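Local coordinates for endoglucanase EG-II (Hypocrea jecorina, PDB 3QR3), which hydrolyses internal beta-1,4-glucosidic bonds of cellulose, as a family 5 endoglucanase whose catalytic domain is a TIM barrel, at residues A[211-222]-A[254-262]; A[4-15]-A[288-298]. All coordinates share one frame; numbering follows the deposited sequence.

Contact 1: A[211-222]-A[254-262]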
# COMPACT_ATOMS: atom_id res chain seq x y z
N THR A 211 -6.21 -19.09 -7.28
CA THR A 211 -6.08 -17.65 -7.06
C THR A 211 -5.92 -17.36 -5.57
O THR A 211 -6.05 -16.21 -5.12
CB THR A 211 -7.27 -16.84 -7.61
OG1 THR A 211 -8.47 -17.27 -6.97
CG2 THR A 211 -7.40 -17.02 -9.12
N THR A 212 -5.62 -18.41 -4.82
CA THR A 212 -5.48 -18.31 -3.37
C THR A 212 -4.49 -17.21 -2.96
O THR A 212 -3.35 -17.14 -3.44
CB THR A 212 -5.04 -19.66 -2.78
OG1 THR A 212 -5.90 -20.70 -3.27
CG2 THR A 212 -5.11 -19.63 -1.25
N ASN A 213 -4.95 -16.35 -2.06
CA ASN A 213 -4.13 -15.28 -1.48
C ASN A 213 -3.68 -14.20 -2.46
O ASN A 213 -2.73 -13.46 -2.20
CB ASN A 213 -2.95 -15.88 -0.72
CG ASN A 213 -3.38 -16.54 0.59
OD1 ASN A 213 -4.41 -16.18 1.16
ND2 ASN A 213 -2.60 -17.50 1.05
N LEU A 214 -4.39 -14.11 -3.58
CA LEU A 214 -4.13 -13.07 -4.56
C LEU A 214 -5.27 -12.10 -4.42
O LEU A 214 -6.41 -12.41 -4.75
CB LEU A 214 -4.07 -13.66 -5.98
CG LEU A 214 -3.01 -14.74 -6.24
CD1 LEU A 214 -3.02 -15.18 -7.71
CD2 LEU A 214 -1.61 -14.27 -5.83
N ILE A 215 -4.96 -10.92 -3.88
CA ILE A 215 -5.98 -10.00 -3.43
C ILE A 215 -5.97 -8.76 -4.31
O ILE A 215 -4.91 -8.21 -4.58
CB ILE A 215 -5.71 -9.58 -1.97
CG1 ILE A 215 -5.49 -10.83 -1.09
CG2 ILE A 215 -6.83 -8.67 -1.44
CD1 ILE A 215 -6.71 -11.78 -1.06
N PHE A 216 -7.14 -8.33 -4.77
CA PHE A 216 -7.20 -7.12 -5.58
C PHE A 216 -6.88 -5.91 -4.70
O PHE A 216 -7.40 -5.77 -3.61
CB PHE A 216 -8.55 -6.98 -6.28
CG PHE A 216 -8.84 -8.09 -7.27
CD1 PHE A 216 -8.02 -8.27 -8.39
CD2 PHE A 216 -9.92 -8.93 -7.09
CE1 PHE A 216 -8.29 -9.29 -9.31
CE2 PHE A 216 -10.19 -9.95 -8.00
CZ PHE A 216 -9.37 -10.13 -9.12
N ASP A 217 -6.01 -5.04 -5.20
CA ASP A 217 -5.51 -3.91 -4.40
C ASP A 217 -6.06 -2.62 -4.99
O ASP A 217 -5.69 -2.25 -6.10
CB ASP A 217 -3.97 -3.91 -4.47
CG ASP A 217 -3.31 -2.99 -3.47
OD1 ASP A 217 -3.90 -1.94 -3.15
OD2 ASP A 217 -2.19 -3.33 -3.01
N VAL A 218 -6.95 -1.93 -4.28
CA VAL A 218 -7.49 -0.67 -4.78
C VAL A 218 -7.19 0.52 -3.87
O VAL A 218 -6.87 0.34 -2.70
CB VAL A 218 -9.02 -0.73 -5.02
CG1 VAL A 218 -9.35 -1.70 -6.16
CG2 VAL A 218 -9.74 -1.12 -3.74
N HIS A 219 -7.28 1.72 -4.44
CA HIS A 219 -7.14 2.99 -3.74
C HIS A 219 -8.40 3.81 -3.95
O HIS A 219 -9.06 3.67 -4.98
CB HIS A 219 -5.96 3.78 -4.31
CG HIS A 219 -4.63 3.20 -3.97
ND1 HIS A 219 -3.45 3.91 -4.15
CD2 HIS A 219 -4.27 2.01 -3.43
CE1 HIS A 219 -2.43 3.17 -3.75
NE2 HIS A 219 -2.90 2.01 -3.31
N LYS A 220 -8.73 4.68 -3.01
CA LYS A 220 -9.83 5.62 -3.24
C LYS A 220 -9.76 6.77 -2.26
O LYS A 220 -9.67 6.56 -1.05
CB LYS A 220 -11.20 4.92 -3.12
CG LYS A 220 -12.34 5.66 -3.83
CD LYS A 220 -12.07 5.81 -5.34
CE LYS A 220 -13.17 6.59 -6.04
NZ LYS A 220 -13.28 8.01 -5.57
N TYR A 221 -9.81 7.99 -2.80
CA TYR A 221 -9.84 9.18 -1.97
C TYR A 221 -11.24 9.80 -1.96
O TYR A 221 -12.14 9.34 -2.66
CB TYR A 221 -8.75 10.19 -2.40
CG TYR A 221 -7.40 9.67 -2.01
CD1 TYR A 221 -6.95 9.77 -0.70
CD2 TYR A 221 -6.59 9.01 -2.92
CE1 TYR A 221 -5.73 9.27 -0.31
CE2 TYR A 221 -5.37 8.50 -2.54
CZ TYR A 221 -4.94 8.63 -1.24
OH TYR A 221 -3.73 8.13 -0.86
N LEU A 222 -11.42 10.80 -1.11
CA LEU A 222 -12.76 11.27 -0.81
C LEU A 222 -12.98 12.72 -1.22
O LEU A 222 -14.06 13.27 -1.02
CB LEU A 222 -13.09 11.08 0.67
CG LEU A 222 -13.38 9.63 1.13
CD1 LEU A 222 -12.13 8.74 1.05
CD2 LEU A 222 -13.95 9.63 2.55
N ARG A 254 -14.02 -13.44 -4.77
CA ARG A 254 -12.70 -12.85 -4.60
C ARG A 254 -12.72 -11.76 -3.53
O ARG A 254 -13.77 -11.41 -3.00
CB ARG A 254 -12.19 -12.31 -5.95
CG ARG A 254 -12.06 -13.36 -7.04
CD ARG A 254 -10.94 -14.36 -6.74
NE ARG A 254 -9.63 -13.72 -6.62
CZ ARG A 254 -8.76 -13.57 -7.62
NH1 ARG A 254 -9.04 -14.02 -8.84
NH2 ARG A 254 -7.60 -12.97 -7.39
N GLN A 255 -11.54 -11.24 -3.21
CA GLN A 255 -11.43 -10.23 -2.15
C GLN A 255 -10.53 -9.09 -2.59
O GLN A 255 -9.69 -9.27 -3.48
CB GLN A 255 -10.84 -10.87 -0.89
CG GLN A 255 -11.82 -11.77 -0.16
CD GLN A 255 -11.18 -12.49 1.00
OE1 GLN A 255 -10.08 -13.02 0.88
NE2 GLN A 255 -11.87 -12.53 2.12
N ALA A 256 -10.72 -7.93 -1.96
CA ALA A 256 -9.92 -6.74 -2.25
C ALA A 256 -9.48 -6.08 -0.94
O ALA A 256 -10.11 -6.27 0.10
CB ALA A 256 -10.71 -5.75 -3.08
N ILE A 257 -8.41 -5.32 -1.01
CA ILE A 257 -7.97 -4.50 0.11
C ILE A 257 -7.80 -3.07 -0.39
O ILE A 257 -7.32 -2.85 -1.50
CB ILE A 257 -6.64 -5.00 0.70
CG1 ILE A 257 -6.22 -4.12 1.88
CG2 ILE A 257 -5.55 -5.03 -0.38
CD1 ILE A 257 -5.31 -4.80 2.87
N LEU A 258 -8.22 -2.11 0.42
CA LEU A 258 -8.07 -0.70 0.12
C LEU A 258 -6.77 -0.23 0.79
O LEU A 258 -6.75 0.02 2.00
CB LEU A 258 -9.25 0.07 0.71
CG LEU A 258 -9.32 1.59 0.58
CD1 LEU A 258 -9.36 2.02 -0.87
CD2 LEU A 258 -10.54 2.12 1.33
N THR A 259 -5.70 -0.14 0.00
CA THR A 259 -4.37 0.15 0.56
C THR A 259 -4.04 1.63 0.66
O THR A 259 -3.02 2.00 1.24
CB THR A 259 -3.26 -0.52 -0.25
OG1 THR A 259 -3.43 -0.21 -1.64
CG2 THR A 259 -3.30 -2.02 -0.05
N GLU A 260 -4.88 2.48 0.08
CA GLU A 260 -4.75 3.92 0.30
C GLU A 260 -6.11 4.59 0.36
O GLU A 260 -6.92 4.46 -0.56
CB GLU A 260 -3.90 4.60 -0.79
CG GLU A 260 -2.40 4.48 -0.58
CD GLU A 260 -1.60 5.36 -1.53
OE1 GLU A 260 -2.13 6.41 -1.97
OE2 GLU A 260 -0.44 5.00 -1.83
N THR A 261 -6.35 5.31 1.44
CA THR A 261 -7.53 6.14 1.55
C THR A 261 -7.23 7.17 2.62
O THR A 261 -6.36 6.95 3.46
CB THR A 261 -8.81 5.32 1.86
OG1 THR A 261 -9.96 6.16 1.73
CG2 THR A 261 -8.78 4.73 3.27
N GLY A 262 -7.90 8.31 2.58
CA GLY A 262 -7.60 9.35 3.55
C GLY A 262 -8.37 10.63 3.30
O GLY A 262 -9.10 10.73 2.32
O HOH W 1 -9.12 -12.81 -4.01
O HOH W 2 -9.40 12.20 0.38
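The guanidinium group of Arg-254 lies between Phe-216, whose CZ sits over one face toward the rim with the two planes 25° apart, and Thr-211 CB, centred over the opposite face. At the edge and in plane, NH2 donates to Leu-214 O (2.9 Å), and a water held by NE and Gln-255 N donates to the same carbonyl. Chi1, chi2 and chi3 of Arg-254, all near -60°, curl the chain into this slot. The His-219 ring carries Glu-260 CB over its centre, 3.4 Å from the centroid. At the ring's edge NE2 makes a weak, bent bond to Thr-259 OG1 (2.8 Å), while ND1 is hydrogen-bonded to Glu-149 OE2. Glu-260 OE1 meets the Tyr-221 ring in plane: OH donates to it over 2.6 Å, reaching its anti side. Glu-260 OE2 forms a salt bridge with Arg-61, so both carboxylate oxygens are engaged. Backbone hydrogen bonds join the parallel strands, among them Ile-257 N to Phe-216 O (2.8 Å) and Val-218 N to Ile-257 O (3.0 Å). Strands 214-219 and 256-261 form a beta-alpha-beta crossover through helix 238-251, which packs on Phe-216, Ala-256 and Leu-258; helix 267-281 also touches Leu-258. Strand 179-182 flanks 214-219, and strand 287-296 flanks 256-261.

Contact 2: A[4-15]-A[288-298]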
# COMPACT_ATOMS: atom_id res chain seq x y z
N ARG A 4 -10.79 -7.53 8.27
CA ARG A 4 -9.72 -8.12 9.05
C ARG A 4 -8.59 -7.14 9.38
O ARG A 4 -8.09 -7.11 10.51
CB ARG A 4 -9.18 -9.35 8.33
CG ARG A 4 -8.12 -10.10 9.08
CD ARG A 4 -7.76 -11.39 8.38
NE ARG A 4 -6.58 -11.97 9.00
CZ ARG A 4 -5.87 -12.96 8.49
NH1 ARG A 4 -6.23 -13.51 7.33
NH2 ARG A 4 -4.81 -13.40 9.14
N PHE A 5 -8.20 -6.33 8.40
CA PHE A 5 -7.03 -5.47 8.55
C PHE A 5 -7.38 -3.99 8.55
O PHE A 5 -8.10 -3.49 7.69
CB PHE A 5 -6.01 -5.79 7.47
CG PHE A 5 -5.51 -7.21 7.52
CD1 PHE A 5 -4.86 -7.69 8.65
CD2 PHE A 5 -5.66 -8.05 6.43
CE1 PHE A 5 -4.39 -8.98 8.70
CE2 PHE A 5 -5.19 -9.36 6.47
CZ PHE A 5 -4.56 -9.82 7.61
N ALA A 6 -6.88 -3.29 9.57
CA ALA A 6 -7.03 -1.85 9.68
C ALA A 6 -5.66 -1.32 10.01
O ALA A 6 -4.99 -1.86 10.90
CB ALA A 6 -7.99 -1.50 10.81
N GLY A 7 -5.22 -0.30 9.29
CA GLY A 7 -3.91 0.28 9.56
C GLY A 7 -3.65 1.53 8.75
O GLY A 7 -4.59 2.19 8.27
N VAL A 8 -2.37 1.85 8.60
CA VAL A 8 -1.97 3.10 7.98
C VAL A 8 -0.67 2.93 7.20
O VAL A 8 0.11 2.00 7.45
CB VAL A 8 -1.76 4.20 9.03
CG1 VAL A 8 -2.98 4.33 9.94
CG2 VAL A 8 -0.53 3.89 9.84
N ASN A 9 -0.47 3.81 6.24
CA ASN A 9 0.78 3.90 5.51
C ASN A 9 1.82 4.65 6.34
O ASN A 9 1.54 5.75 6.81
CB ASN A 9 0.55 4.67 4.22
CG ASN A 9 -0.07 3.81 3.14
OD1 ASN A 9 0.64 3.25 2.32
ND2 ASN A 9 -1.39 3.69 3.15
N ILE A 10 2.99 4.04 6.53
CA ILE A 10 4.11 4.65 7.24
C ILE A 10 5.11 5.08 6.18
O ILE A 10 5.99 4.32 5.79
CB ILE A 10 4.78 3.63 8.19
CG1 ILE A 10 3.71 2.97 9.08
CG2 ILE A 10 5.86 4.31 9.04
CD1 ILE A 10 3.06 3.93 10.07
N ALA A 11 4.95 6.31 5.68
CA ALA A 11 5.66 6.77 4.49
C ALA A 11 7.04 7.38 4.80
O ALA A 11 7.35 7.69 5.95
CB ALA A 11 4.79 7.78 3.72
N GLY A 12 7.85 7.56 3.76
CA GLY A 12 9.15 8.18 3.90
C GLY A 12 10.23 7.56 3.03
O GLY A 12 11.03 8.28 2.40
N PHE A 13 10.27 6.23 2.96
CA PHE A 13 11.21 5.56 2.05
C PHE A 13 10.84 5.88 0.60
O PHE A 13 11.60 5.59 -0.34
CB PHE A 13 11.24 4.04 2.27
CG PHE A 13 12.21 3.59 3.37
CD1 PHE A 13 13.57 3.53 3.13
CD2 PHE A 13 11.73 3.18 4.60
CE1 PHE A 13 14.44 3.09 4.12
CE2 PHE A 13 12.60 2.75 5.60
CZ PHE A 13 13.96 2.71 5.35
N ASP A 14 9.67 6.50 0.41
CA ASP A 14 9.20 6.85 -0.92
C ASP A 14 9.27 8.35 -1.20
O ASP A 14 8.90 8.79 -2.29
CB ASP A 14 7.75 6.41 -1.07
CG ASP A 14 6.86 7.07 -0.05
OD1 ASP A 14 7.27 7.12 1.13
OD2 ASP A 14 5.77 7.55 -0.41
N PHE A 15 9.71 9.14 -0.24
CA PHE A 15 9.82 10.57 -0.51
C PHE A 15 10.84 10.73 -1.63
O PHE A 15 11.86 10.05 -1.64
CB PHE A 15 10.22 11.35 0.74
CG PHE A 15 9.10 11.51 1.73
CD1 PHE A 15 7.95 10.74 1.60
CD2 PHE A 15 9.20 12.40 2.78
CE1 PHE A 15 6.91 10.87 2.50
CE2 PHE A 15 8.16 12.54 3.69
CZ PHE A 15 7.02 11.77 3.56
N LEU A 288 -10.88 -7.13 2.74
CA LEU A 288 -9.95 -7.66 3.72
C LEU A 288 -9.41 -6.59 4.66
O LEU A 288 -8.93 -6.90 5.75
CB LEU A 288 -8.76 -8.34 3.03
CG LEU A 288 -8.88 -9.85 2.81
CD1 LEU A 288 -7.65 -10.39 2.09
CD2 LEU A 288 -9.08 -10.55 4.14
N GLY A 289 -9.49 -5.34 4.25
CA GLY A 289 -8.99 -4.27 5.10
C GLY A 289 -8.93 -2.90 4.46
O GLY A 289 -9.23 -2.73 3.28
N TYR A 290 -8.55 -1.92 5.27
CA TYR A 290 -8.32 -0.56 4.79
C TYR A 290 -7.04 -0.02 5.40
O TYR A 290 -6.69 -0.36 6.54
CB TYR A 290 -9.50 0.36 5.13
CG TYR A 290 -9.77 0.52 6.61
CD1 TYR A 290 -9.07 1.44 7.39
CD2 TYR A 290 -10.74 -0.26 7.24
CE1 TYR A 290 -9.33 1.58 8.75
CE2 TYR A 290 -11.01 -0.13 8.59
CZ TYR A 290 -10.31 0.79 9.34
OH TYR A 290 -10.59 0.89 10.69
N VAL A 291 -6.34 0.83 4.65
CA VAL A 291 -5.09 1.42 5.12
C VAL A 291 -5.08 2.93 4.85
O VAL A 291 -5.15 3.36 3.70
CB VAL A 291 -3.86 0.78 4.43
CG1 VAL A 291 -2.57 1.22 5.12
CG2 VAL A 291 -3.98 -0.75 4.45
N GLY A 292 -4.98 3.73 5.90
CA GLY A 292 -5.05 5.17 5.76
C GLY A 292 -3.76 5.76 5.21
O GLY A 292 -2.69 5.19 5.41
N TRP A 293 -3.88 6.89 4.51
CA TRP A 293 -2.73 7.67 4.04
C TRP A 293 -2.82 9.09 4.64
O TRP A 293 -3.81 9.78 4.42
CB TRP A 293 -2.73 7.76 2.51
CG TRP A 293 -1.52 8.50 1.95
CD1 TRP A 293 -1.39 9.85 1.78
CD2 TRP A 293 -0.28 7.92 1.51
NE1 TRP A 293 -0.15 10.15 1.27
CE2 TRP A 293 0.55 8.99 1.09
CE3 TRP A 293 0.20 6.61 1.43
CZ2 TRP A 293 1.84 8.78 0.59
CZ3 TRP A 293 1.48 6.41 0.93
CH2 TRP A 293 2.29 7.49 0.52
N GLY A 294 -1.80 9.53 5.37
CA GLY A 294 -0.58 8.77 5.60
C GLY A 294 0.15 9.26 6.85
O GLY A 294 0.00 10.41 7.25
N ALA A 295 0.92 8.37 7.47
CA ALA A 295 1.72 8.73 8.64
C ALA A 295 3.20 8.49 8.32
O ALA A 295 3.61 8.64 7.17
CB ALA A 295 1.27 7.92 9.87
N GLY A 296 3.99 8.10 9.31
CA GLY A 296 5.41 7.92 9.09
C GLY A 296 6.08 9.29 9.09
O GLY A 296 5.98 10.03 10.07
N SER A 297 6.74 9.64 7.99
CA SER A 297 7.54 10.86 7.91
C SER A 297 6.73 12.12 7.57
O SER A 297 7.29 13.22 7.54
CB SER A 297 8.72 10.69 6.95
OG SER A 297 9.66 9.75 7.47
N PHE A 298 5.44 11.98 7.33
CA PHE A 298 4.56 13.15 7.21
C PHE A 298 4.44 13.80 8.58
O PHE A 298 4.43 13.11 9.60
CB PHE A 298 3.18 12.77 6.70
CG PHE A 298 3.14 12.36 5.25
CD1 PHE A 298 3.39 13.29 4.25
CD2 PHE A 298 2.82 11.06 4.88
CE1 PHE A 298 3.35 12.93 2.92
CE2 PHE A 298 2.77 10.69 3.55
CZ PHE A 298 3.04 11.62 2.56
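Asn-9 grips Gly-292 O twice, through its backbone N (2.7 Å) and through ND2 (3.0 Å). Chi1 of -80° sets CG beside the residue's own N, so both donors reach one carbonyl; the acceptor lies in the amide plane, but ND2 stands well above the carbonyl plane. OD1 accepts a hydrogen bond from Arg-61 NH1. Trp-293 brings the CE3 edge to 3.3 Å from Asn-9 CG, and Asp-14 OD2 meets CH2 in the ring plane, farther along the same rim. A non-proline cis peptide to Gly-294 follows, of the kind known after the eighth strand in related glycosidases, beside a beta bulge that shifts the register by one. Phe-298 lays CE2 over a face of the indole and against Ala-11 CB (3.5 Å), while Phe-15 turns its edge to the Phe-298 face, planes 54° apart. Toward the N-terminal ends of the strands, Tyr-290 CG stands between its own N and carbonyl carbon, swinging the ring over Ala-6 (CB to Tyr-290 CZ 3.6 Å); its OH bonds to Leu-325 O. Strands 5-11 and 287-296, first and last, close the barrel here, between strands 59-64 and 256-261, with helix 44-55 against Val-8, Ile-10 and Ala-295.

In the fold
Contacts 1 and 2 adjoin in one parallel barrel, their centres about 13 Å apart, because strands 256-261 and 287-296 are neighbours. Leu-258 O probably accepts a bond from Val-291 N (2.8 Å), and Thr-261 O one from Trp-293 N (2.7 Å). A single nitrogen, Arg-61 NH1, serves both polar centres, as a salt bridge to Glu-260 OE2 and a hydrogen bond to Asn-9 OD1, while Asn-9 ND2 also bonds to Thr-259 O. Glu-260 lies near the C-terminal end of its strand, where family 5 barrels place their active site. A sulfate, probably from the crystallisation liquor, lies about 3 Å from the nearest side-chain atoms of both Tyr-221 and Trp-293, consistent with a pocket there.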